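AT-less polyketide synthase (Streptomyces platensis subsp. rosaceus, PDB 4QYR) probably extends polyketide chains in isomigrastatin biosynthesis by decarboxylative condensation, the reaction of its ketosynthase domain. Local coordinates at residues R82-L87 / T143-A148; A266-G271 / Q284-Q289; V316-L321 / H387-G392. One frame throughout, in Å; residues are numbered along the deposited sequence.

Contact 1: R82-L87 / T143-A148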
loop_
_atom_site.group_PDB
_atom_site.type_symbol
_atom_site.label_atom_id
_atom_site.label_comp_id
_atom_site.label_asym_id
_atom_site.label_seq_id
_atom_site.Cartn_x
_atom_site.Cartn_y
_atom_site.Cartn_z
ATOM N N ARG A 82 25.492 10.470 -11.659
ATOM C CA ARG A 82 25.669 11.068 -10.336
ATOM C C ARG A 82 24.454 11.947 -10.023
ATOM O O ARG A 82 23.917 11.924 -8.917
ATOM C CB ARG A 82 26.955 11.890 -10.233
ATOM C CG ARG A 82 26.935 12.806 -9.017
ATOM C CD ARG A 82 28.272 13.379 -8.629
ATOM N NE ARG A 82 29.195 12.374 -8.116
ATOM C CZ ARG A 82 29.213 11.935 -6.862
ATOM N NH1 ARG A 82 28.341 12.393 -5.973
ATOM N NH2 ARG A 82 30.097 11.020 -6.498
ATOM N N LEU A 83 24.014 12.702 -11.020
ATOM C CA LEU A 83 22.834 13.544 -10.903
ATOM C C LEU A 83 21.541 12.768 -10.566
ATOM O O LEU A 83 20.761 13.194 -9.721
ATOM C CB LEU A 83 22.660 14.324 -12.199
ATOM C CG LEU A 83 21.504 15.320 -12.226
ATOM C CD1 LEU A 83 21.590 16.330 -11.077
ATOM C CD2 LEU A 83 21.476 16.019 -13.576
ATOM N N GLU A 84 21.307 11.632 -11.213
ATOM C CA GLU A 84 20.117 10.847 -10.898
ATOM C C GLU A 84 20.179 10.350 -9.462
ATOM O O GLU A 84 19.164 10.236 -8.777
ATOM C CB GLU A 84 19.962 9.664 -11.853
ATOM C CG GLU A 84 18.821 8.747 -11.478
ATOM C CD GLU A 84 18.392 7.811 -12.598
ATOM O OE1 GLU A 84 19.201 7.590 -13.537
ATOM O OE2 GLU A 84 17.238 7.304 -12.531
ATOM N N ALA A 85 21.385 10.052 -9.002
ATOM C CA ALA A 85 21.555 9.488 -7.678
ATOM C C ALA A 85 21.488 10.576 -6.635
ATOM O O ALA A 85 21.009 10.344 -5.533
ATOM C CB ALA A 85 22.850 8.750 -7.586
ATOM N N GLU A 86 21.953 11.770 -6.984
ATOM C CA GLU A 86 21.967 12.881 -6.033
ATOM C C GLU A 86 20.557 13.405 -5.708
ATOM O O GLU A 86 20.334 14.012 -4.663
ATOM C CB GLU A 86 22.842 14.017 -6.559
ATOM C CG GLU A 86 24.318 13.776 -6.325
ATOM C CD GLU A 86 25.226 14.917 -6.784
ATOM O OE1 GLU A 86 24.784 15.755 -7.601
ATOM O OE2 GLU A 86 26.389 14.977 -6.311
ATOM N N LEU A 87 19.606 13.165 -6.598
ATOM C CA LEU A 87 18.255 13.623 -6.381
ATOM C C LEU A 87 17.405 12.457 -5.911
ATOM O O LEU A 87 16.183 12.581 -5.775
ATOM C CB LEU A 87 17.682 14.226 -7.655
ATOM C CG LEU A 87 18.555 15.361 -8.173
ATOM C CD1 LEU A 87 18.150 15.797 -9.566
ATOM C CD2 LEU A 87 18.498 16.535 -7.203
ATOM N N THR A 143 14.043 14.134 -9.865
ATOM C CA THR A 143 13.555 14.397 -8.510
ATOM C C THR A 143 12.272 13.638 -8.238
ATOM O O THR A 143 12.148 12.965 -7.216
ATOM C CB THR A 143 13.266 15.868 -8.245
ATOM O OG1 THR A 143 14.328 16.689 -8.748
ATOM C CG2 THR A 143 13.103 16.080 -6.747
ATOM N N ALA A 144 11.329 13.762 -9.169
ATOM C CA ALA A 144 10.034 13.095 -9.078
ATOM C C ALA A 144 10.192 11.577 -8.953
ATOM O O ALA A 144 9.670 10.948 -8.031
ATOM C CB ALA A 144 9.199 13.436 -10.285
ATOM N N THR A 145 10.903 11.005 -9.911
ATOM C CA THR A 145 11.326 9.634 -9.846
ATOM C C THR A 145 12.096 9.310 -8.560
ATOM O O THR A 145 11.972 8.221 -7.994
ATOM C CB THR A 145 12.181 9.325 -11.073
ATOM O OG1 THR A 145 11.348 8.731 -12.073
ATOM C CG2 THR A 145 13.360 8.400 -10.735
ATOM N N GLY A 146 12.890 10.265 -8.091
ATOM C CA GLY A 146 13.790 9.984 -6.991
ATOM C C GLY A 146 13.126 10.046 -5.643
ATOM O O GLY A 146 13.737 9.761 -4.613
ATOM N N ASN A 147 11.860 10.425 -5.639
ATOM C CA ASN A 147 11.209 10.693 -4.382
ATOM C C ASN A 147 9.797 10.196 -4.233
ATOM O O ASN A 147 9.235 10.293 -3.155
ATOM C CB ASN A 147 11.256 12.177 -4.127
ATOM C CG ASN A 147 12.625 12.615 -3.732
ATOM O OD1 ASN A 147 13.021 12.439 -2.573
ATOM N ND2 ASN A 147 13.394 13.135 -4.697
ATOM N N ALA A 148 9.224 9.650 -5.290
ATOM C CA ALA A 148 7.916 9.033 -5.180
ATOM C C ALA A 148 8.033 7.690 -4.448
ATOM O O ALA A 148 8.928 6.898 -4.740
ATOM C CB ALA A 148 7.321 8.853 -6.550
#
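In the N-terminal half of the ketosynthase domain, Leu-87, the residue just after helix 82-86, meets helix 141-147 and is touched there, through a weak bond, by the amide of Asn-147. The carbonyl oxygen of Leu-87 faces that helix. Asn-147 ND2 reaches Leu-87 O at 3.0 Å, but the N-H...O angle is bent to 122°. The same ND2 gives a straighter bond of 2.8 Å to Thr-143 O, one turn earlier in its own helix, and there the oxygen lies close to the amide plane. The amide is therefore held mainly by its own helix and offers the Leu-87 carbonyl a secondary contact. Gly-146 CA approaches the same oxygen, 3.7 Å from Leu-87 O.

Leu-87 also lays its CD1 methyl beside the Thr-143 hydroxyl, 4.0 Å from OG1; that hydroxyl is bonded to Asp-140 N. Glu-84 OE2 comes only to 4.4 Å from Thr-145 CG2. Leu-132 of helix 127-135 touches both Leu-87 and Thr-143, and His-129 of that helix touches Thr-143 and Asn-147. Beyond helix 141-147, Phe-425 of the second subunit packs on Thr-145.

Contact 2: A266-G271 / Q284-Q289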
loop_
_atom_site.group_PDB
_atom_site.type_symbol
_atom_site.label_atom_id
_atom_site.label_comp_id
_atom_site.label_asym_id
_atom_site.label_seq_id
_atom_site.Cartn_x
_atom_site.Cartn_y
_atom_site.Cartn_z
ATOM N N ALA A 266 -1.686 -11.127 11.165
ATOM C CA ALA A 266 -2.949 -10.392 11.031
ATOM C C ALA A 266 -2.730 -8.893 11.009
ATOM O O ALA A 266 -1.746 -8.418 11.565
ATOM C CB ALA A 266 -3.907 -10.765 12.165
ATOM N N GLU A 267 -3.639 -8.152 10.368
ATOM C CA GLU A 267 -3.649 -6.686 10.455
ATOM C C GLU A 267 -5.079 -6.196 10.623
ATOM O O GLU A 267 -6.015 -6.867 10.216
ATOM C CB GLU A 267 -3.007 -6.034 9.223
ATOM C CG GLU A 267 -3.976 -5.832 8.081
ATOM C CD GLU A 267 -3.402 -5.041 6.896
ATOM O OE1 GLU A 267 -3.396 -5.589 5.766
ATOM O OE2 GLU A 267 -2.980 -3.874 7.078
ATOM N N ASN A 268 -5.248 -5.042 11.252
ATOM C CA ASN A 268 -6.576 -4.459 11.453
ATOM C C ASN A 268 -6.434 -2.994 11.767
ATOM O O ASN A 268 -5.328 -2.495 11.857
ATOM C CB ASN A 268 -7.354 -5.174 12.566
ATOM C CG ASN A 268 -6.913 -4.773 13.987
ATOM O OD1 ASN A 268 -5.897 -4.100 14.191
ATOM N ND2 ASN A 268 -7.676 -5.232 14.980
ATOM N N HIS A 269 -7.535 -2.286 11.933
ATOM C CA HIS A 269 -7.392 -0.893 12.269
ATOM C C HIS A 269 -8.158 -0.608 13.532
ATOM O O HIS A 269 -9.139 -1.272 13.835
ATOM C CB HIS A 269 -7.869 0.018 11.145
ATOM C CG HIS A 269 -7.657 1.473 11.429
ATOM N ND1 HIS A 269 -8.582 2.244 12.099
ATOM C CD2 HIS A 269 -6.625 2.299 11.134
ATOM C CE1 HIS A 269 -8.129 3.481 12.203
ATOM N NE2 HIS A 269 -6.943 3.541 11.630
ATOM N N GLY A 270 -7.690 0.395 14.260
ATOM C CA GLY A 270 -8.250 0.760 15.544
ATOM C C GLY A 270 -9.672 1.278 15.549
ATOM O O GLY A 270 -10.350 1.125 16.553
ATOM N N GLY A 271 -10.133 1.880 14.453
ATOM C CA GLY A 271 -11.454 2.500 14.431
ATOM C C GLY A 271 -11.471 3.725 15.331
ATOM O O GLY A 271 -10.487 4.430 15.404
ATOM N N GLN A 284 -6.162 -3.990 19.688
ATOM C CA GLN A 284 -4.879 -4.671 19.763
ATOM C C GLN A 284 -5.091 -6.106 20.203
ATOM O O GLN A 284 -4.388 -7.005 19.773
ATOM C CB GLN A 284 -3.934 -3.947 20.713
ATOM C CG GLN A 284 -3.556 -2.567 20.241
ATOM C CD GLN A 284 -2.567 -1.880 21.163
ATOM O OE1 GLN A 284 -2.321 -0.679 21.031
ATOM N NE2 GLN A 284 -1.998 -2.633 22.105
ATOM N N ALA A 285 -6.089 -6.320 21.046
ATOM C CA ALA A 285 -6.429 -7.665 21.451
ATOM C C ALA A 285 -6.985 -8.451 20.279
ATOM O O ALA A 285 -6.504 -9.539 19.976
ATOM C CB ALA A 285 -7.413 -7.632 22.569
ATOM N N ALA A 286 -7.988 -7.881 19.614
ATOM C CA ALA A 286 -8.708 -8.566 18.543
ATOM C C ALA A 286 -7.751 -9.010 17.459
ATOM O O ALA A 286 -7.906 -10.077 16.879
ATOM C CB ALA A 286 -9.758 -7.678 17.979
ATOM N N LEU A 287 -6.752 -8.164 17.225
ATOM C CA LEU A 287 -5.668 -8.398 16.286
ATOM C C LEU A 287 -4.897 -9.649 16.605
ATOM O O LEU A 287 -4.755 -10.531 15.774
ATOM C CB LEU A 287 -4.700 -7.217 16.296
ATOM C CG LEU A 287 -3.413 -7.353 15.489
ATOM C CD1 LEU A 287 -3.707 -7.045 14.035
ATOM C CD2 LEU A 287 -2.353 -6.427 15.998
ATOM N N ILE A 288 -4.370 -9.702 17.820
ATOM C CA ILE A 288 -3.554 -10.821 18.265
ATOM C C ILE A 288 -4.314 -12.130 18.190
ATOM O O ILE A 288 -3.797 -13.099 17.625
ATOM C CB ILE A 288 -3.048 -10.589 19.683
ATOM C CG1 ILE A 288 -2.068 -9.424 19.656
ATOM C CG2 ILE A 288 -2.358 -11.831 20.220
ATOM C CD1 ILE A 288 -1.943 -8.743 20.953
ATOM N N GLN A 289 -5.538 -12.150 18.717
ATOM C CA GLN A 289 -6.368 -13.349 18.650
ATOM C C GLN A 289 -6.563 -13.819 17.230
ATOM O O GLN A 289 -6.599 -15.019 16.956
ATOM C CB GLN A 289 -7.719 -13.098 19.284
ATOM C CG GLN A 289 -7.584 -12.501 20.641
ATOM C CD GLN A 289 -8.869 -12.529 21.402
ATOM O OE1 GLN A 289 -9.798 -13.258 21.048
ATOM N NE2 GLN A 289 -8.940 -11.735 22.462
#
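Leu-287 of helix 281-291 packs against strand residues Ala-266, Glu-267 and Asn-268. The apolar packing rests on its CD1 methyl. The first torsion puts CG anti to the backbone N, beside the carbonyl carbon (chi1 173°). From there CD1 meets the strand backbone, 3.4 Å from Ala-266 O and 3.6 Å from Glu-267 CA. Ala-266 CB points at the helix and meets Leu-287 twice, at the carbonyl O (3.7 Å) and at CD1 (4.2 Å). Phe-423, Asn-429 and His-431 of the two strands next in the sheet also touch Leu-287.

The helix runs nearly antiparallel to the strand, at 157° with the axes 7.7 Å apart. Helix 281-291 is the connecting helix of a beta-alpha-beta crossover in the thiolase-type fold of the ketosynthase: strand 260-269 leads through it to the parallel strand 302-304, with strands 428-435 and 417-423 lying between them in the sheet.

The polar contribution is made by Asn-268. Its CG sits between the backbone N and the carbonyl carbon (chi1 78°), and its amide crosses the base of Leu-287, with ND2 3.8 Å from Leu-287 CB and OD1 3.7 Å from CD1. Both amide atoms are bonded elsewhere: ND2 donates to Ala-283 O, in the turn of helix just before Gln-284, and OD1 accepts from Asn-429 ND2.

Charged groups take the other side of the strand. Glu-267 points away from the helix to a salt bridge with Arg-182, while its backbone O accepts from Arg-191 of the second subunit.

Contact 3: V316-L321 / H387-G392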
loop_
_atom_site.group_PDB
_atom_site.type_symbol
_atom_site.label_atom_id
_atom_site.label_comp_id
_atom_site.label_asym_id
_atom_site.label_seq_id
_atom_site.Cartn_x
_atom_site.Cartn_y
_atom_site.Cartn_z
ATOM N N VAL A 316 -1.044 -0.393 27.962
ATOM C CA VAL A 316 -2.203 -0.729 27.139
ATOM C C VAL A 316 -1.886 -1.962 26.318
ATOM O O VAL A 316 -2.631 -2.946 26.331
ATOM C CB VAL A 316 -2.606 0.434 26.208
ATOM C CG1 VAL A 316 -3.596 -0.035 25.157
ATOM C CG2 VAL A 316 -3.190 1.585 27.011
ATOM N N GLU A 317 -0.758 -1.897 25.623
ATOM C CA GLU A 317 -0.290 -2.997 24.810
ATOM C C GLU A 317 -0.170 -4.259 25.640
ATOM O O GLU A 317 -0.635 -5.319 25.223
ATOM C CB GLU A 317 1.057 -2.667 24.167
ATOM C CG GLU A 317 1.749 -3.889 23.567
ATOM C CD GLU A 317 2.935 -3.548 22.660
ATOM O OE1 GLU A 317 3.535 -2.460 22.834
ATOM O OE2 GLU A 317 3.248 -4.371 21.760
ATOM N N VAL A 318 0.435 -4.147 26.820
ATOM C CA VAL A 318 0.688 -5.335 27.629
ATOM C C VAL A 318 -0.585 -5.902 28.234
ATOM O O VAL A 318 -0.733 -7.113 28.347
ATOM C CB VAL A 318 1.692 -5.061 28.752
ATOM C CG1 VAL A 318 1.862 -6.294 29.607
ATOM C CG2 VAL A 318 3.036 -4.677 28.167
ATOM N N ASN A 319 -1.513 -5.037 28.614
ATOM C CA ASN A 319 -2.795 -5.528 29.086
ATOM C C ASN A 319 -3.587 -6.141 27.945
ATOM O O ASN A 319 -4.278 -7.122 28.134
ATOM C CB ASN A 319 -3.596 -4.419 29.747
ATOM C CG ASN A 319 -3.063 -4.054 31.109
ATOM O OD1 ASN A 319 -2.904 -4.906 31.988
ATOM N ND2 ASN A 319 -2.770 -2.777 31.295
ATOM N N ALA A 320 -3.480 -5.575 26.749
ATOM C CA ALA A 320 -4.222 -6.122 25.618
ATOM C C ALA A 320 -3.691 -7.514 25.258
ATOM O O ALA A 320 -4.438 -8.417 24.885
ATOM C CB ALA A 320 -4.136 -5.191 24.434
ATOM N N LEU A 321 -2.387 -7.672 25.397
ATOM C CA LEU A 321 -1.712 -8.928 25.151
ATOM C C LEU A 321 -2.157 -9.983 26.157
ATOM O O LEU A 321 -2.425 -11.130 25.806
ATOM C CB LEU A 321 -0.214 -8.689 25.238
ATOM C CG LEU A 321 0.803 -9.614 24.598
ATOM C CD1 LEU A 321 0.346 -9.978 23.225
ATOM C CD2 LEU A 321 2.117 -8.855 24.525
ATOM N N HIS A 387 1.474 -0.031 35.887
ATOM C CA HIS A 387 0.199 -0.391 35.274
ATOM C C HIS A 387 0.302 -1.681 34.470
ATOM O O HIS A 387 -0.662 -2.132 33.856
ATOM C CB HIS A 387 -0.312 0.742 34.386
ATOM C CG HIS A 387 -0.691 1.977 35.136
ATOM N ND1 HIS A 387 -1.927 2.139 35.729
ATOM C CD2 HIS A 387 -0.002 3.112 35.399
ATOM C CE1 HIS A 387 -1.976 3.313 36.327
ATOM N NE2 HIS A 387 -0.818 3.927 36.141
ATOM N N LEU A 388 1.477 -2.282 34.474
ATOM C CA LEU A 388 1.613 -3.607 33.905
ATOM C C LEU A 388 0.847 -4.558 34.808
ATOM O O LEU A 388 0.683 -4.282 36.000
ATOM C CB LEU A 388 3.082 -4.010 33.790
ATOM C CG LEU A 388 3.936 -2.993 33.043
ATOM C CD1 LEU A 388 5.379 -3.425 33.036
ATOM C CD2 LEU A 388 3.404 -2.805 31.631
ATOM N N PRO A 389 0.367 -5.674 34.249
ATOM C CA PRO A 389 -0.446 -6.608 35.024
ATOM C C PRO A 389 0.342 -7.235 36.162
ATOM O O PRO A 389 1.528 -7.554 36.001
ATOM C CB PRO A 389 -0.845 -7.667 33.993
ATOM C CG PRO A 389 -0.647 -7.013 32.677
ATOM C CD PRO A 389 0.532 -6.129 32.862
ATOM N N LEU A 390 -0.322 -7.401 37.301
ATOM C CA LEU A 390 0.285 -8.015 38.471
ATOM C C LEU A 390 0.154 -9.533 38.390
ATOM O O LEU A 390 0.784 -10.269 39.150
ATOM C CB LEU A 390 -0.381 -7.492 39.741
ATOM C CG LEU A 390 -0.382 -5.980 39.952
ATOM C CD1 LEU A 390 -1.795 -5.447 39.820
ATOM C CD2 LEU A 390 0.177 -5.646 41.321
ATOM N N ASP A 391 -0.659 -9.985 37.439
ATOM C CA ASP A 391 -1.094 -11.378 37.357
ATOM C C ASP A 391 -0.009 -12.376 36.936
ATOM O O ASP A 391 -0.283 -13.569 36.824
ATOM C CB ASP A 391 -2.278 -11.476 36.390
ATOM C CG ASP A 391 -3.527 -10.781 36.923
ATOM O OD1 ASP A 391 -3.791 -10.857 38.144
ATOM O OD2 ASP A 391 -4.235 -10.143 36.114
ATOM N N GLY A 392 1.210 -11.892 36.705
ATOM C CA GLY A 392 2.334 -12.754 36.366
ATOM C C GLY A 392 2.246 -13.506 35.039
ATOM O O GLY A 392 2.829 -14.584 34.891
#
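Val-318 and Pro-389 form the close-packed part of this contact, between helix 313-331 and the loop that precedes strand 394-396. Val-318 CG1, anti to the backbone N (chi1 177°), lies 3.5 Å from Pro-389 CD and 4.0 Å from CG of the same ring. The other branch, CG2, meets Leu-388 CD2 at 4.0 Å, and the two Val-318 methyls thus engage successive loop residues. On the inward side Val-318 also touches Phe-227 and, on strand 342-345, Leu-344.

Toward solvent the contact becomes polar and more exposed. Asn-319 spans the edge of the loop, and its bond to the loop backbone is the loose element: ND2 donates to His-387 O over a long, weak 3.4 Å (155° at the hydrogen). The other amide atom, OD1, touches Pro-389 CG at 3.2 Å. The His-387 ring turns outward, and the rest of the loop is exposed.

The arrangement is that of an outer layer in the layered alpha-beta architecture of thiolase-fold ketosynthases, with a helix lying on the sheet and an irregular connection to the outermost strand, 394-396, crossing its exposed flank.

Contacts 1 and 2 are buried and both border the second subunit, whereas contact 3 lies at the surface and meets no other chain of the assembly. Chemistry does not simply follow burial: contacts 1 and 3 each use a weak asparagine N-H to a backbone carbonyl, while contact 2 has no hydrogen bond between its segments and rests on leucine packing. Contact 1 stands apart, its centre about 37 Å from that of contact 2; it joins the residue after one helix to another helix. Contacts 2 and 3 are neighbours, with centres about 17 Å apart: helix 281-291 packs on helix 313-331 through Gln-284 against Glu-317 and Ile-288 against Leu-321, running from central strand to outer loop.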